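Local structure of protein-glutamine gamma-glutamyltransferase 2 (Pagrus major, 1G0D) at residues Arg229-Gly234 and Pro254-Trp259; Thr233-Glu238 and Val267-Cys272; Ala245-Thr250 and Arg669-Lys674; Ser298-Asp303 and Pro358-Asp363. The protein probably catalyses the calcium-dependent cross-linking of proteins by joining peptide-bound glutamine to lysine side chains or to other primary amines. All blocks are in the same frame, centred on the assembly; numbering follows the deposited sequence.

From the N terminus, residues 229-238 open two contacts at once. Contact 1 closes on helix 253-261, and contact 2 closes a little later on residues 267-272, just where helix 272-286 and its active-site Cys272 begin; the two share Thr233 and Gly234. Contact 3 starts between these segments, at residues 245-250, and closes only at 669-674, so it crosses both and ties the catalytic core to the C-terminal Ig-like domain. Trp249 links the three, packing on Ile255 and reaching Tyr269 O with NE1. Contact 4 closes the loop from 298-303 to 358-363, which carries strands 307-312, 329-339 and 350-355; it is nested inside the long loop of contact 3 and touches none of the others.

Contact 1: residues Arg229-Gly234 and Pro254-Trp259; sequences RGVLTG and PILQQW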
loop_
_atom_site.group_PDB
_atom_site.type_symbol
_atom_site.label_atom_id
_atom_site.label_comp_id
_atom_site.label_asym_id
_atom_site.label_seq_id
_atom_site.Cartn_x
_atom_site.Cartn_y
_atom_site.Cartn_z
ATOM N N ARG A 229 -8.653 -17.702 2.739
ATOM C CA ARG A 229 -7.269 -17.817 2.315
ATOM C C ARG A 229 -6.599 -16.496 2.071
ATOM O O ARG A 229 -5.480 -16.465 1.612
ATOM C CB ARG A 229 -7.169 -18.654 1.069
ATOM C CG ARG A 229 -7.457 -20.117 1.309
ATOM C CD ARG A 229 -7.231 -20.958 0.049
ATOM N NE ARG A 229 -8.092 -22.135 0.045
ATOM C CZ ARG A 229 -7.697 -23.357 -0.299
ATOM N NH1 ARG A 229 -6.447 -23.562 -0.672
ATOM N NH2 ARG A 229 -8.547 -24.378 -0.268
ATOM N N GLY A 230 -7.265 -15.407 2.413
ATOM C CA GLY A 230 -6.708 -14.085 2.177
ATOM C C GLY A 230 -5.356 -13.989 2.801
ATOM O O GLY A 230 -4.968 -14.883 3.533
ATOM N N VAL A 231 -4.628 -12.914 2.544
ATOM C CA VAL A 231 -3.304 -12.822 3.128
ATOM C C VAL A 231 -3.304 -12.259 4.531
ATOM O O VAL A 231 -2.501 -12.691 5.372
ATOM C CB VAL A 231 -2.380 -11.975 2.248
ATOM C CG1 VAL A 231 -0.983 -11.670 2.964
ATOM C CG2 VAL A 231 -2.211 -12.704 0.977
ATOM N N LEU A 232 -4.188 -11.298 4.789
ATOM C CA LEU A 232 -4.254 -10.673 6.102
ATOM C C LEU A 232 -5.657 -10.631 6.663
ATOM O O LEU A 232 -6.650 -10.595 5.937
ATOM C CB LEU A 232 -3.763 -9.237 6.027
ATOM C CG LEU A 232 -2.269 -8.948 5.948
ATOM C CD1 LEU A 232 -2.061 -7.578 5.321
ATOM C CD2 LEU A 232 -1.660 -9.023 7.348
ATOM N N THR A 233 -5.718 -10.600 7.985
ATOM C CA THR A 233 -6.965 -10.505 8.702
ATOM C C THR A 233 -7.022 -9.042 9.159
ATOM O O THR A 233 -6.040 -8.509 9.689
ATOM C CB THR A 233 -6.939 -11.471 9.920
ATOM O OG1 THR A 233 -7.135 -12.812 9.460
ATOM C CG2 THR A 233 -8.022 -11.141 10.904
ATOM N N GLY A 234 -8.147 -8.370 8.940
ATOM C CA GLY A 234 -8.222 -6.992 9.380
ATOM C C GLY A 234 -8.761 -6.871 10.794
ATOM O O GLY A 234 -9.667 -7.605 11.185
ATOM N N PRO A 254 7.591 -10.243 5.849
ATOM C CA PRO A 254 7.258 -11.103 6.998
ATOM C C PRO A 254 5.815 -11.586 7.024
ATOM O O PRO A 254 5.517 -12.671 7.502
ATOM C CB PRO A 254 7.613 -10.240 8.205
ATOM C CG PRO A 254 8.556 -9.201 7.676
ATOM C CD PRO A 254 8.012 -8.907 6.300
ATOM N N ILE A 255 4.913 -10.771 6.501
ATOM C CA ILE A 255 3.506 -11.134 6.420
ATOM C C ILE A 255 3.346 -12.252 5.379
ATOM O O ILE A 255 2.649 -13.237 5.618
ATOM C CB ILE A 255 2.671 -9.941 5.954
ATOM C CG1 ILE A 255 2.626 -8.888 7.044
ATOM C CG2 ILE A 255 1.327 -10.396 5.542
ATOM C CD1 ILE A 255 2.253 -7.535 6.523
ATOM N N LEU A 256 3.985 -12.081 4.216
ATOM C CA LEU A 256 3.915 -13.079 3.146
ATOM C C LEU A 256 4.583 -14.405 3.534
ATOM O O LEU A 256 4.022 -15.474 3.304
ATOM C CB LEU A 256 4.530 -12.533 1.850
ATOM C CG LEU A 256 3.855 -11.314 1.185
ATOM C CD1 LEU A 256 4.686 -10.818 -0.008
ATOM C CD2 LEU A 256 2.475 -11.692 0.695
ATOM N N GLN A 257 5.761 -14.366 4.144
ATOM C CA GLN A 257 6.385 -15.630 4.506
ATOM C C GLN A 257 5.520 -16.349 5.550
ATOM O O GLN A 257 5.376 -17.572 5.507
ATOM C CB GLN A 257 7.818 -15.423 5.026
ATOM C CG GLN A 257 8.803 -14.737 4.058
ATOM C CD GLN A 257 9.274 -15.616 2.854
ATOM O OE1 GLN A 257 8.762 -16.718 2.621
ATOM N NE2 GLN A 257 10.258 -15.113 2.091
ATOM N N GLN A 258 4.920 -15.585 6.461
ATOM C CA GLN A 258 4.065 -16.141 7.518
ATOM C C GLN A 258 2.803 -16.796 6.956
ATOM O O GLN A 258 2.430 -17.884 7.370
ATOM C CB GLN A 258 3.688 -15.032 8.493
ATOM C CG GLN A 258 3.042 -15.514 9.769
ATOM C CD GLN A 258 2.809 -14.392 10.808
ATOM O OE1 GLN A 258 1.686 -14.250 11.324
ATOM N NE2 GLN A 258 3.866 -13.606 11.122
ATOM N N TRP A 259 2.142 -16.103 6.027
ATOM C CA TRP A 259 0.944 -16.591 5.339
ATOM C C TRP A 259 1.223 -17.940 4.611
ATOM O O TRP A 259 0.450 -18.894 4.688
ATOM C CB TRP A 259 0.509 -15.541 4.308
ATOM C CG TRP A 259 -0.581 -15.997 3.399
ATOM C CD1 TRP A 259 -1.920 -15.982 3.666
ATOM C CD2 TRP A 259 -0.445 -16.506 2.051
ATOM N NE1 TRP A 259 -2.635 -16.448 2.574
ATOM C CE2 TRP A 259 -1.757 -16.777 1.573
ATOM C CE3 TRP A 259 0.648 -16.757 1.209
ATOM C CZ2 TRP A 259 -1.996 -17.284 0.292
ATOM C CZ3 TRP A 259 0.405 -17.259 -0.071
ATOM C CH2 TRP A 259 -0.910 -17.514 -0.513
#
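The indole of Trp259 lies against Val231 at the heart of a buried contact between helix 253-261 and the loop that enters strand 232-234. CB of Trp259 points toward that loop, and CG stands anti to the backbone N (chi1 172°). From there Trp259 CD1 reaches Val231 CA at 3.5 Å. Trp259 NE1 comes next: it donates to Arg229 O at 3.0 Å with an N-H...O angle of 156°, and although the acceptor lies near the indole plane, the donor stands above the plane of the carbonyl. Farther along, Trp259 CZ2 passes Arg229 O at 3.8 Å, while the indole also touches Ile187 and Val191 of helix 184-193. Over one ring face sits Val231 CG2, 4.1 Å from the centroid of the Trp259 five-membered ring and 8° off its normal, a CH-pi contact. The other methyl reaches earlier residues of the helix: Val231 CG1 meets Ile255 CG2 at 3.7 Å and Leu256 CD2 at 4.1 Å. Leu232 CD2 adds a further contact to Ile255 CG2, at 3.8 Å. Both Leu232 and Ile255 also touch Val274 of helix 272-286, which places the cluster against the nucleophile-bearing helix of the papain-like transglutaminase fold.

Contact 2: residues Thr233-Glu238 and Val267-Cys272; sequences TGRWEE and VKYGQC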
loop_
_atom_site.group_PDB
_atom_site.type_symbol
_atom_site.label_atom_id
_atom_site.label_comp_id
_atom_site.label_asym_id
_atom_site.label_seq_id
_atom_site.Cartn_x
_atom_site.Cartn_y
_atom_site.Cartn_z
ATOM N N THR A 233 -5.718 -10.600 7.985
ATOM C CA THR A 233 -6.965 -10.505 8.702
ATOM C C THR A 233 -7.022 -9.042 9.159
ATOM O O THR A 233 -6.040 -8.509 9.689
ATOM C CB THR A 233 -6.939 -11.471 9.920
ATOM O OG1 THR A 233 -7.135 -12.812 9.460
ATOM C CG2 THR A 233 -8.022 -11.141 10.904
ATOM N N GLY A 234 -8.147 -8.370 8.940
ATOM C CA GLY A 234 -8.222 -6.992 9.380
ATOM C C GLY A 234 -8.761 -6.871 10.794
ATOM O O GLY A 234 -9.667 -7.605 11.185
ATOM N N ARG A 235 -8.181 -5.962 11.575
ATOM C CA ARG A 235 -8.638 -5.696 12.932
ATOM C C ARG A 235 -8.532 -4.183 13.055
ATOM O O ARG A 235 -7.431 -3.633 13.125
ATOM C CB ARG A 235 -7.736 -6.324 13.968
ATOM C CG ARG A 235 -8.209 -6.091 15.405
ATOM C CD ARG A 235 -9.150 -7.215 15.784
ATOM N NE ARG A 235 -8.914 -7.689 17.135
ATOM C CZ ARG A 235 -9.198 -8.920 17.548
ATOM N NH1 ARG A 235 -8.950 -9.259 18.798
ATOM N NH2 ARG A 235 -9.730 -9.811 16.719
ATOM N N TRP A 236 -9.683 -3.518 13.087
ATOM C CA TRP A 236 -9.728 -2.084 13.138
ATOM C C TRP A 236 -9.586 -1.466 14.497
ATOM O O TRP A 236 -9.434 -0.245 14.597
ATOM C CB TRP A 236 -10.979 -1.613 12.396
ATOM C CG TRP A 236 -10.944 -2.194 10.979
ATOM C CD1 TRP A 236 -11.520 -3.356 10.573
ATOM C CD2 TRP A 236 -10.113 -1.757 9.866
ATOM N NE1 TRP A 236 -11.094 -3.686 9.290
ATOM C CE2 TRP A 236 -10.235 -2.726 8.844
ATOM C CE3 TRP A 236 -9.280 -0.653 9.649
ATOM C CZ2 TRP A 236 -9.563 -2.622 7.633
ATOM C CZ3 TRP A 236 -8.614 -0.552 8.433
ATOM C CH2 TRP A 236 -8.764 -1.535 7.445
ATOM N N GLU A 237 -9.617 -2.295 15.546
ATOM C CA GLU A 237 -9.407 -1.776 16.895
ATOM C C GLU A 237 -8.607 -2.635 17.845
ATOM O O GLU A 237 -8.693 -3.873 17.885
ATOM C CB GLU A 237 -10.704 -1.317 17.578
ATOM C CG GLU A 237 -10.565 0.093 18.185
ATOM C CD GLU A 237 -11.590 0.391 19.230
ATOM O OE1 GLU A 237 -12.567 -0.374 19.317
ATOM O OE2 GLU A 237 -11.420 1.385 19.961
ATOM N N GLU A 238 -7.849 -1.851 18.614
ATOM C CA GLU A 238 -6.837 -2.183 19.601
ATOM C C GLU A 238 -6.623 -3.512 20.310
ATOM O O GLU A 238 -5.484 -3.978 20.329
ATOM C CB GLU A 238 -6.747 -1.018 20.563
ATOM C CG GLU A 238 -6.192 -1.347 21.841
ATOM C CD GLU A 238 -7.278 -1.445 22.835
ATOM O OE1 GLU A 238 -7.326 -2.520 23.459
ATOM O OE2 GLU A 238 -8.074 -0.467 22.981
ATOM N N VAL A 267 -3.042 -13.638 7.971
ATOM C CA VAL A 267 -2.140 -13.183 9.017
ATOM C C VAL A 267 -2.814 -12.163 9.894
ATOM O O VAL A 267 -3.490 -11.279 9.378
ATOM C CB VAL A 267 -0.904 -12.565 8.377
ATOM C CG1 VAL A 267 0.038 -12.032 9.428
ATOM C CG2 VAL A 267 -0.228 -13.603 7.491
ATOM N N LYS A 268 -2.661 -12.293 11.212
ATOM C CA LYS A 268 -3.251 -11.324 12.142
ATOM C C LYS A 268 -2.232 -10.276 12.605
ATOM O O LYS A 268 -1.248 -10.634 13.245
ATOM C CB LYS A 268 -3.772 -12.045 13.372
ATOM C CG LYS A 268 -4.896 -13.024 13.111
ATOM C CD LYS A 268 -5.588 -13.382 14.417
ATOM C CE LYS A 268 -6.289 -14.692 14.330
ATOM N NZ LYS A 268 -5.350 -15.682 13.758
ATOM N N TYR A 269 -2.455 -8.988 12.345
ATOM C CA TYR A 269 -3.650 -8.445 11.682
ATOM C C TYR A 269 -3.186 -7.341 10.737
ATOM O O TYR A 269 -2.024 -7.019 10.675
ATOM C CB TYR A 269 -4.599 -7.792 12.718
ATOM C CG TYR A 269 -5.133 -8.700 13.835
ATOM C CD1 TYR A 269 -6.236 -9.556 13.641
ATOM C CD2 TYR A 269 -4.544 -8.680 15.088
ATOM C CE1 TYR A 269 -6.720 -10.368 14.700
ATOM C CE2 TYR A 269 -5.011 -9.476 16.135
ATOM C CZ TYR A 269 -6.087 -10.322 15.958
ATOM O OH TYR A 269 -6.470 -11.120 17.048
ATOM N N GLY A 270 -4.105 -6.723 10.032
ATOM C CA GLY A 270 -3.698 -5.641 9.174
ATOM C C GLY A 270 -4.730 -4.523 9.187
ATOM O O GLY A 270 -5.862 -4.691 9.661
ATOM N N GLN A 271 -4.310 -3.359 8.699
ATOM C CA GLN A 271 -5.185 -2.198 8.558
ATOM C C GLN A 271 -4.946 -1.629 7.143
ATOM O O GLN A 271 -3.995 -2.045 6.485
ATOM C CB GLN A 271 -4.904 -1.186 9.664
ATOM C CG GLN A 271 -5.865 -1.402 10.806
ATOM C CD GLN A 271 -5.363 -0.913 12.155
ATOM O OE1 GLN A 271 -4.480 -0.035 12.258
ATOM N NE2 GLN A 271 -5.941 -1.479 13.210
ATOM N N CYS A 272 -5.773 -0.689 6.676
ATOM C CA CYS A 272 -5.642 -0.197 5.307
ATOM C C CYS A 272 -4.265 0.043 4.700
ATOM O O CYS A 272 -4.015 -0.481 3.615
ATOM C CB CYS A 272 -6.564 0.996 5.052
ATOM S SG CYS A 272 -6.013 2.531 5.642
HETATM O O HOH W 1 -6.603 -15.600 11.019
HETATM O O HOH W 2 -8.719 -12.746 16.472
#
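Thr233 and Gly234 pair with residues 268-270 as short parallel strands, Gly234 in register with Gly270. Thr233 N donates to Val267 O (2.7 Å), Thr233 O accepts from Gly270 N (2.7 Å), and Gly270 O takes Arg235 N at 3.3 Å. A water joins Thr233 OG1 (3.2 Å) to Lys268 NZ (3.0 Å), accepting from the lysine. Arg235 O is met by Gln271 NE2 at 2.6 Å, a fairly straight bond (161°) near both the carbonyl and the amide planes; the same NE2 also bonds to Tyr240 OH. Tyr269 holds its ring between Lys268 CB over the centre of one face and Arg235 CD toward the rim of the other. Tyr269 OH lies over one guanidinium face, the planes 30° apart, and bonds to Asp242 N and, at 2.8 Å, to a water that Arg235 NH2 reaches weakly; Arg235 NH1 donates to Pro239 O. An alanine at Tyr269 would probably leave Asp242 N without its hydroxyl partner and open a gap beside the Arg235 chain. Trp236 CH2 lies 3.2 Å from Cys272 N, itself weakly bonded to Tyr515 OH. The chemistry is mainly that of neutral amides, consistent with holding the backbone that leads into Cys272 in place.

Contact 3: residues Ala245-Thr250 and Arg669-Lys674; sequences APYRWT and RLKDVK
Tyr247, Lys674 and Asp672 bury the most surface where the catalytic core meets the C-terminal Ig-like beta domain. Tyr247 projects from the core loop toward the turn that precedes strand 673-682. Its CG occupies the crowded position between the backbone N and the carbonyl carbon (chi1 77°), and the ring reaches across to Asp672: CD2 lies 3.3 Å from Asp672 OD2, and CE2 lies 3.2 Å from Asp672 N. The carboxylate stands almost perpendicular to the ring, the planes 84° apart, and its other oxygen, OD1, forms a salt bridge with Arg171 of strand 169-176. At the tip, Tyr247 OH is 3.3 Å from Lys671 CB and 3.0 Å from Lys671 NZ. Both polar ends converge on Asp666 OD2, which is hydrogen-bonded to the hydroxyl and salt-bridged to the lysine. A phenylalanine in place of Tyr247 would keep the ring, but is likely to leave Asp666 without its hydroxyl mate and Lys671 NZ without its polar neighbour across the contact. Lys674 works at the other end of the tyrosine, on its backbone. Its ammonium also makes a salt bridge with Asp664 OD1 and binds a water, 3.1 Å from NZ, that donates to Trp249 O. The direct bond runs from Lys674 NZ to Tyr247 O, 2.7 Å long, in the carbonyl plane with a C=O...N angle of 155°.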
loop_
_atom_site.group_PDB
_atom_site.type_symbol
_atom_site.label_atom_id
_atom_site.label_comp_id
_atom_site.label_asym_id
_atom_site.label_seq_id
_atom_site.Cartn_x
_atom_site.Cartn_y
_atom_site.Cartn_z
ATOM N N ALA A 245 -0.028 -6.401 16.024
ATOM C CA ALA A 245 -0.807 -5.213 15.763
ATOM C C ALA A 245 -0.342 -4.623 14.436
ATOM O O ALA A 245 0.862 -4.606 14.138
ATOM C CB ALA A 245 -0.603 -4.215 16.868
ATOM N N PRO A 246 -1.290 -4.134 13.616
ATOM C CA PRO A 246 -0.971 -3.536 12.317
ATOM C C PRO A 246 0.121 -2.468 12.322
ATOM O O PRO A 246 0.935 -2.404 11.408
ATOM C CB PRO A 246 -2.311 -2.976 11.856
ATOM C CG PRO A 246 -3.291 -3.879 12.459
ATOM C CD PRO A 246 -2.745 -4.160 13.839
ATOM N N TYR A 247 0.147 -1.633 13.347
ATOM C CA TYR A 247 1.130 -0.555 13.406
ATOM C C TYR A 247 2.571 -1.036 13.667
ATOM O O TYR A 247 3.515 -0.235 13.682
ATOM C CB TYR A 247 0.693 0.461 14.467
ATOM C CG TYR A 247 0.977 -0.019 15.851
ATOM C CD1 TYR A 247 0.028 -0.746 16.559
ATOM C CD2 TYR A 247 2.229 0.179 16.434
ATOM C CE1 TYR A 247 0.315 -1.281 17.817
ATOM C CE2 TYR A 247 2.533 -0.348 17.685
ATOM C CZ TYR A 247 1.570 -1.085 18.376
ATOM O OH TYR A 247 1.869 -1.624 19.615
ATOM N N ARG A 248 2.728 -2.347 13.845
ATOM C CA ARG A 248 4.027 -2.953 14.116
ATOM C C ARG A 248 4.871 -3.223 12.872
ATOM O O ARG A 248 6.078 -3.104 12.900
ATOM C CB ARG A 248 3.842 -4.307 14.836
ATOM C CG ARG A 248 3.586 -4.251 16.340
ATOM C CD ARG A 248 4.866 -4.182 17.131
ATOM N NE ARG A 248 5.098 -5.368 17.952
ATOM C CZ ARG A 248 6.312 -5.842 18.219
ATOM N NH1 ARG A 248 6.440 -6.919 18.969
ATOM N NH2 ARG A 248 7.405 -5.249 17.715
ATOM N N TRP A 249 4.240 -3.626 11.785
ATOM C CA TRP A 249 4.995 -3.981 10.611
ATOM C C TRP A 249 5.751 -2.874 9.920
ATOM O O TRP A 249 5.237 -1.776 9.725
ATOM C CB TRP A 249 4.096 -4.656 9.590
ATOM C CG TRP A 249 3.096 -5.657 10.122
ATOM C CD1 TRP A 249 1.757 -5.452 10.231
ATOM C CD2 TRP A 249 3.305 -7.057 10.393
ATOM N NE1 TRP A 249 1.118 -6.620 10.534
ATOM C CE2 TRP A 249 2.032 -7.631 10.641
ATOM C CE3 TRP A 249 4.436 -7.885 10.444
ATOM C CZ2 TRP A 249 1.845 -9.004 10.936
ATOM C CZ3 TRP A 249 4.252 -9.258 10.733
ATOM C CH2 TRP A 249 2.958 -9.797 10.973
ATOM N N THR A 250 6.983 -3.187 9.525
ATOM C CA THR A 250 7.821 -2.234 8.797
ATOM C C THR A 250 8.054 -2.712 7.362
ATOM O O THR A 250 8.793 -2.087 6.608
ATOM C CB THR A 250 9.172 -2.054 9.476
ATOM O OG1 THR A 250 9.622 -3.302 10.029
ATOM C CG2 THR A 250 9.028 -1.045 10.578
ATOM N N ARG A 669 3.721 0.438 27.518
ATOM C CA ARG A 669 3.286 1.814 27.545
ATOM C C ARG A 669 3.725 2.675 26.364
ATOM O O ARG A 669 3.143 3.746 26.136
ATOM C CB ARG A 669 3.743 2.449 28.848
ATOM C CG ARG A 669 3.367 1.616 30.057
ATOM C CD ARG A 669 1.898 1.785 30.419
ATOM N NE ARG A 669 1.755 2.796 31.460
ATOM C CZ ARG A 669 1.566 4.091 31.214
ATOM N NH1 ARG A 669 1.445 4.965 32.224
ATOM N NH2 ARG A 669 1.480 4.514 29.949
ATOM N N LEU A 670 4.756 2.244 25.631
ATOM C CA LEU A 670 5.227 2.995 24.447
ATOM C C LEU A 670 5.087 2.133 23.219
ATOM O O LEU A 670 5.788 1.111 23.066
ATOM C CB LEU A 670 6.682 3.398 24.557
ATOM C CG LEU A 670 7.028 4.880 24.414
ATOM C CD1 LEU A 670 8.311 5.006 23.640
ATOM C CD2 LEU A 670 5.937 5.650 23.767
ATOM N N LYS A 671 4.170 2.551 22.347
ATOM C CA LYS A 671 3.913 1.807 21.140
ATOM C C LYS A 671 4.032 2.727 19.955
ATOM O O LYS A 671 3.871 3.947 20.110
ATOM C CB LYS A 671 2.494 1.206 21.174
ATOM C CG LYS A 671 2.024 0.681 22.525
ATOM C CD LYS A 671 0.582 0.185 22.483
ATOM C CE LYS A 671 0.500 -1.257 22.960
ATOM N NZ LYS A 671 1.756 -2.038 22.620
ATOM N N ASP A 672 4.308 2.128 18.782
ATOM C CA ASP A 672 4.402 2.870 17.529
ATOM C C ASP A 672 5.687 3.709 17.521
ATOM O O ASP A 672 5.669 4.931 17.358
ATOM C CB ASP A 672 3.131 3.748 17.405
ATOM C CG ASP A 672 2.731 4.056 15.970
ATOM O OD1 ASP A 672 2.264 5.192 15.723
ATOM O OD2 ASP A 672 2.863 3.178 15.098
ATOM N N VAL A 673 6.823 3.070 17.739
ATOM C CA VAL A 673 8.072 3.818 17.721
ATOM C C VAL A 673 8.999 3.320 16.586
ATOM O O VAL A 673 9.424 2.159 16.586
ATOM C CB VAL A 673 8.786 3.713 19.097
ATOM C CG1 VAL A 673 10.064 4.516 19.069
ATOM C CG2 VAL A 673 7.861 4.218 20.197
ATOM N N LYS A 674 9.323 4.218 15.642
ATOM C CA LYS A 674 10.150 3.873 14.488
ATOM C C LYS A 674 11.455 4.634 14.238
ATOM O O LYS A 674 11.765 5.676 14.847
ATOM C CB LYS A 674 9.326 3.969 13.199
ATOM C CG LYS A 674 7.839 3.848 13.348
ATOM C CD LYS A 674 7.522 2.445 13.720
ATOM C CE LYS A 674 6.159 2.039 13.282
ATOM N NZ LYS A 674 6.094 0.558 13.247
HETATM O O HOH W 3 5.920 0.622 10.167
#

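Contact 4: residues Ser298-Asp303 and Pro358-Asp363; sequences SAHDVD and PQELSD
His300 puts one face of its imidazole against the amide of Gln359 and one edge against the backbone of Pro358. Gln359 NE2 stands 4.1 Å above the His300 ring plane, offset toward the rim, and the two side chains run antiparallel alongside one another, ring and amide planes 45° apart. At the edge, Pro358 O lies in the ring plane and accepts a weak hydrogen bond from His300 NE2 at 3.2 Å. The other ring nitrogen, ND1, bonds to Glu393 of helix 387-395. Two further aromatic groups meet the imidazole: Trp329, edge-to-face, and the active-site His332, so the contact borders the Cys-His-Asp triad of this papain-like transglutaminase core.

The histidine begins a type I beta turn, His300 to Asp303, that follows strand 290-298 and lies against the loop after strand 350-355. Gln359 NE2 is 2.9 Å from His300 O in a modelled hydrogen bond, although the place of that oxygen is less sure. Glu360 OE2 comes to 2.9 Å from Asp301 CA, a short approach, and is 5.0 Å from His300 NE2, so carboxylate and imidazole make no polar contact.

At the far end of the turn, Asp303 meets the second loop through a bond and packing. The Leu361 side chain lies against it, CB beside the carboxylate oxygens and CD2 beside Asp303 CB. Leu361 N donates to Asp303 OD1 at 2.8 Å, meeting it from well above the carboxylate plane. A water donates to Leu361 O at 2.9 Å and, weakly, to Asp303 OD2 at 3.5 Å.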
loop_
_atom_site.group_PDB
_atom_site.type_symbol
_atom_site.label_atom_id
_atom_site.label_comp_id
_atom_site.label_asym_id
_atom_site.label_seq_id
_atom_site.Cartn_x
_atom_site.Cartn_y
_atom_site.Cartn_z
ATOM N N SER A 298 -10.634 10.859 4.351
ATOM C CA SER A 298 -11.189 9.841 3.486
ATOM C C SER A 298 -12.636 9.485 3.683
ATOM O O SER A 298 -13.004 8.974 4.715
ATOM C CB SER A 298 -10.388 8.575 3.650
ATOM O OG SER A 298 -9.722 8.291 2.442
ATOM N N ALA A 299 -13.462 9.717 2.681
ATOM C CA ALA A 299 -14.864 9.338 2.798
ATOM C C ALA A 299 -15.079 7.834 2.561
ATOM O O ALA A 299 -15.936 7.419 1.767
ATOM C CB ALA A 299 -15.690 10.129 1.834
ATOM N N HIS A 300 -14.321 7.010 3.273
ATOM C CA HIS A 300 -14.465 5.560 3.134
ATOM C C HIS A 300 -15.786 5.026 3.689
ATOM O O HIS A 300 -16.431 4.151 3.107
ATOM C CB HIS A 300 -13.347 4.852 3.869
ATOM C CG HIS A 300 -13.301 3.396 3.576
ATOM N ND1 HIS A 300 -13.075 2.904 2.306
ATOM C CD2 HIS A 300 -13.468 2.318 4.375
ATOM C CE1 HIS A 300 -13.106 1.584 2.338
ATOM N NE2 HIS A 300 -13.343 1.203 3.581
ATOM N N ASP A 301 -16.117 5.554 4.865
ATOM C CA ASP A 301 -17.297 5.261 5.695
ATOM C C ASP A 301 -18.665 5.371 5.034
ATOM O O ASP A 301 -19.597 4.648 5.369
ATOM C CB ASP A 301 -17.298 6.259 6.833
ATOM C CG ASP A 301 -17.093 7.707 6.327
ATOM O OD1 ASP A 301 -15.926 8.081 6.093
ATOM O OD2 ASP A 301 -18.083 8.470 6.152
ATOM N N VAL A 302 -18.755 6.349 4.144
ATOM C CA VAL A 302 -19.934 6.742 3.389
ATOM C C VAL A 302 -20.590 5.630 2.526
ATOM O O VAL A 302 -21.769 5.703 2.139
ATOM C CB VAL A 302 -19.495 8.013 2.592
ATOM C CG1 VAL A 302 -19.731 7.878 1.129
ATOM C CG2 VAL A 302 -20.143 9.218 3.192
ATOM N N ASP A 303 -19.831 4.578 2.241
ATOM C CA ASP A 303 -20.378 3.496 1.452
ATOM C C ASP A 303 -20.965 3.971 0.112
ATOM O O ASP A 303 -22.131 3.720 -0.230
ATOM C CB ASP A 303 -21.440 2.774 2.246
ATOM C CG ASP A 303 -21.690 1.385 1.727
ATOM O OD1 ASP A 303 -20.702 0.612 1.614
ATOM O OD2 ASP A 303 -22.872 1.075 1.426
ATOM N N PRO A 358 -11.729 -3.714 2.143
ATOM C CA PRO A 358 -13.118 -3.954 1.749
ATOM C C PRO A 358 -13.978 -2.721 1.916
ATOM O O PRO A 358 -13.692 -1.853 2.744
ATOM C CB PRO A 358 -13.567 -5.144 2.630
ATOM C CG PRO A 358 -12.265 -5.833 3.032
ATOM C CD PRO A 358 -11.285 -4.665 3.186
ATOM N N GLN A 359 -15.013 -2.639 1.093
ATOM C CA GLN A 359 -15.908 -1.512 1.132
ATOM C C GLN A 359 -16.831 -1.670 2.279
ATOM O O GLN A 359 -17.359 -2.758 2.545
ATOM C CB GLN A 359 -16.726 -1.365 -0.133
ATOM C CG GLN A 359 -17.484 -0.028 -0.134
ATOM C CD GLN A 359 -16.634 1.252 0.205
ATOM O OE1 GLN A 359 -15.660 1.583 -0.496
ATOM N NE2 GLN A 359 -17.041 1.983 1.269
ATOM N N GLU A 360 -16.981 -0.540 2.964
ATOM C CA GLU A 360 -17.802 -0.381 4.147
ATOM C C GLU A 360 -18.924 -1.389 4.397
ATOM O O GLU A 360 -18.778 -2.318 5.198
ATOM C CB GLU A 360 -18.364 1.056 4.173
ATOM C CG GLU A 360 -17.418 2.057 4.846
ATOM C CD GLU A 360 -17.505 2.048 6.378
ATOM O OE1 GLU A 360 -18.397 1.365 6.931
ATOM O OE2 GLU A 360 -16.684 2.732 7.027
ATOM N N LEU A 361 -20.015 -1.230 3.657
ATOM C CA LEU A 361 -21.170 -2.035 3.898
ATOM C C LEU A 361 -21.565 -3.385 3.253
ATOM O O LEU A 361 -22.752 -3.654 3.058
ATOM C CB LEU A 361 -22.337 -1.055 3.923
ATOM C CG LEU A 361 -22.395 -0.159 5.197
ATOM C CD1 LEU A 361 -21.177 -0.339 6.102
ATOM C CD2 LEU A 361 -22.512 1.312 4.809
ATOM N N SER A 362 -20.580 -4.211 2.902
ATOM C CA SER A 362 -20.809 -5.612 2.462
ATOM C C SER A 362 -19.595 -6.145 3.141
ATOM O O SER A 362 -18.490 -6.122 2.578
ATOM C CB SER A 362 -20.702 -5.875 0.972
ATOM O OG SER A 362 -21.407 -7.095 0.697
ATOM N N ASP A 363 -19.839 -6.641 4.352
ATOM C CA ASP A 363 -18.789 -7.019 5.281
ATOM C C ASP A 363 -17.518 -7.771 4.886
ATOM O O ASP A 363 -17.508 -8.984 4.658
ATOM C CB ASP A 363 -19.430 -7.547 6.609
ATOM C CG ASP A 363 -19.914 -9.001 6.562
ATOM O OD1 ASP A 363 -20.833 -9.347 5.783
ATOM O OD2 ASP A 363 -19.376 -9.794 7.368
HETATM O O HOH W 4 -24.502 -2.000 1.532
#